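Local coordinates for SAM-dependent O-methyltransferase (Thermotoga maritima, PDB 1O54), which probably catalyses the S-adenosyl-L-methionine-dependent methylation of N1 of adenosine 58 in tRNA, working as a tetramer built from two dimers, at residues S155-W160 with V166-R171. Residues are numbered along the deposited sequence; the frame is centred on the assembly and turned at random.
Sequences SNLTKW and VTIKVR
L157, on the last turn of helix 147-159, reaches V166 and I168 on strand 166-169, joining helix to strand inside the beta-alpha-beta unit 139-143, 147-159, 166-169 of the Rossmann-like class I methyltransferase fold. One methyl, CD1 of L157, makes the closest contacts. It sits against the branch of V166, 4.0 Å from CG1 and 4.1 Å from CG2 of that valine, so it meets the fork rather than a single methyl. The L157 and V166 side chains cross at about a right angle. CG of L157 stands anti to its carbonyl carbon (chi1 -67°), and the extended second torsion (159°) carries CD1 out to the strand. With CG1 anti to the backbone N (chi1 -177°), V166 turns both methyls toward CD1 of L157. A128 of helix 125-134 also packs on L157, while C127 and A131 of that helix meet V166, and both residues are buried. I168, two residues along the strand, faces the helix as well, with A150 and E154 against it; its side chain lies about 5 Å from that of E144, which probably binds S-adenosyl-L-methionine. T167, between the two, is hydrogen-bonded through its backbone to V140 and A142 of the parallel strand 139-143. I168 adds a looser apolar contact, its CD1 methyl lying 4.3 Å from CD1 of L157.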
loop_
_atom_site.group_PDB
_atom_site.type_symbol
_atom_site.label_atom_id
_atom_site.label_comp_id
_atom_site.label_asym_id
_atom_site.label_seq_id
_atom_site.Cartn_x
_atom_site.Cartn_y
_atom_site.Cartn_z
ATOM N N SER A 155 -7.844 35.020 7.080
ATOM C CA SER A 155 -9.275 34.815 7.404
ATOM C C SER A 155 -9.502 33.440 8.053
ATOM O O SER A 155 -10.094 33.341 9.130
ATOM C CB SER A 155 -10.141 34.913 6.150
ATOM O OG SER A 155 -11.517 34.671 6.491
ATOM N N ASN A 156 -8.972 32.404 7.416
ATOM C CA ASN A 156 -9.074 31.028 7.958
ATOM C C ASN A 156 -8.457 30.890 9.334
ATOM O O ASN A 156 -9.100 30.398 10.264
ATOM C CB ASN A 156 -8.443 30.029 6.991
ATOM C CG ASN A 156 -9.278 29.775 5.751
ATOM O OD1 ASN A 156 -10.497 30.013 5.737
ATOM N ND2 ASN A 156 -8.628 29.302 4.689
ATOM N N LEU A 157 -7.183 31.301 9.489
ATOM C CA LEU A 157 -6.515 31.225 10.777
ATOM C C LEU A 157 -7.255 31.991 11.867
ATOM O O LEU A 157 -7.250 31.580 13.001
ATOM C CB LEU A 157 -5.045 31.670 10.694
ATOM C CG LEU A 157 -4.193 30.709 9.863
ATOM C CD1 LEU A 157 -2.929 31.433 9.387
ATOM C CD2 LEU A 157 -3.783 29.442 10.598
ATOM N N THR A 158 -7.873 33.113 11.520
ATOM C CA THR A 158 -8.654 33.878 12.502
ATOM C C THR A 158 -9.893 33.067 12.975
ATOM O O THR A 158 -10.128 32.899 14.188
ATOM C CB THR A 158 -9.049 35.234 11.893
ATOM O OG1 THR A 158 -7.860 36.012 11.637
ATOM C CG2 THR A 158 -9.860 36.049 12.868
ATOM N N LYS A 159 -10.631 32.543 12.005
ATOM C CA LYS A 159 -11.801 31.694 12.251
ATOM C C LYS A 159 -11.411 30.473 13.091
ATOM O O LYS A 159 -12.195 30.028 13.917
ATOM C CB LYS A 159 -12.426 31.214 10.933
ATOM C CG LYS A 159 -13.095 32.263 10.063
ATOM C CD LYS A 159 -13.577 31.634 8.738
ATOM C CE LYS A 159 -14.234 32.661 7.792
ATOM N NZ LYS A 159 -14.520 32.091 6.428
ATOM N N TRP A 160 -10.189 29.952 12.896
ATOM C CA TRP A 160 -9.765 28.713 13.531
ATOM C C TRP A 160 -9.064 28.953 14.864
ATOM O O TRP A 160 -8.572 28.000 15.476
ATOM C CB TRP A 160 -8.869 27.865 12.603
ATOM C CG TRP A 160 -9.490 27.493 11.306
ATOM C CD1 TRP A 160 -10.839 27.450 11.001
ATOM C CD2 TRP A 160 -8.805 27.142 10.108
ATOM N NE1 TRP A 160 -11.019 27.101 9.687
ATOM C CE2 TRP A 160 -9.782 26.906 9.110
ATOM C CE3 TRP A 160 -7.445 27.020 9.757
ATOM C CZ2 TRP A 160 -9.455 26.545 7.803
ATOM C CZ3 TRP A 160 -7.122 26.662 8.445
ATOM C CH2 TRP A 160 -8.119 26.422 7.493
ATOM N N VAL A 166 0.564 33.345 14.295
ATOM C CA VAL A 166 1.078 33.361 12.942
ATOM C C VAL A 166 1.284 34.790 12.490
ATOM O O VAL A 166 0.376 35.617 12.570
ATOM C CB VAL A 166 0.130 32.653 11.945
ATOM C CG1 VAL A 166 0.717 32.604 10.556
ATOM C CG2 VAL A 166 -0.177 31.230 12.446
ATOM N N THR A 167 2.504 35.081 12.055
ATOM C CA THR A 167 2.846 36.349 11.424
ATOM C C THR A 167 2.881 36.116 9.921
ATOM O O THR A 167 3.839 35.557 9.383
ATOM C CB THR A 167 4.204 36.850 11.946
ATOM O OG1 THR A 167 4.139 37.043 13.365
ATOM C CG2 THR A 167 4.582 38.208 11.362
ATOM N N ILE A 168 1.835 36.544 9.237
ATOM C CA ILE A 168 1.764 36.424 7.777
ATOM C C ILE A 168 2.494 37.574 7.129
ATOM O O ILE A 168 2.141 38.746 7.386
ATOM C CB ILE A 168 0.293 36.394 7.291
ATOM C CG1 ILE A 168 -0.442 35.201 7.899
ATOM C CG2 ILE A 168 0.237 36.290 5.777
ATOM C CD1 ILE A 168 -1.950 35.298 7.825
ATOM N N LYS A 169 3.513 37.245 6.313
ATOM C CA LYS A 169 4.393 38.214 5.701
ATOM C C LYS A 169 4.235 38.162 4.193
ATOM O O LYS A 169 4.500 37.116 3.570
ATOM C CB LYS A 169 5.846 37.941 6.137
ATOM C CG LYS A 169 5.993 38.019 7.653
ATOM C CD LYS A 169 7.406 37.668 8.166
ATOM C CE LYS A 169 8.446 38.616 7.690
ATOM N NZ LYS A 169 9.606 38.675 8.654
ATOM N N VAL A 170 3.760 39.264 3.591
ATOM C CA VAL A 170 3.539 39.254 2.175
ATOM C C VAL A 170 4.845 39.667 1.561
ATOM O O VAL A 170 5.077 40.830 1.277
ATOM C CB VAL A 170 2.390 40.169 1.727
ATOM C CG1 VAL A 170 2.195 40.050 0.229
ATOM C CG2 VAL A 170 1.116 39.812 2.478
ATOM N N ARG A 171 5.713 38.677 1.408
ATOM C CA ARG A 171 7.112 38.896 1.109
ATOM C C ARG A 171 7.606 37.820 0.173
ATOM O O ARG A 171 7.298 36.644 0.364
ATOM C CB ARG A 171 7.926 38.837 2.395
ATOM C CG ARG A 171 7.735 40.010 3.346
ATOM C CD ARG A 171 8.535 41.237 2.971
ATOM N NE ARG A 171 9.944 40.887 2.911
ATOM C CZ ARG A 171 10.739 40.749 3.976
ATOM N NH1 ARG A 171 10.303 41.067 5.177
ATOM N NH2 ARG A 171 12.011 40.367 3.821
#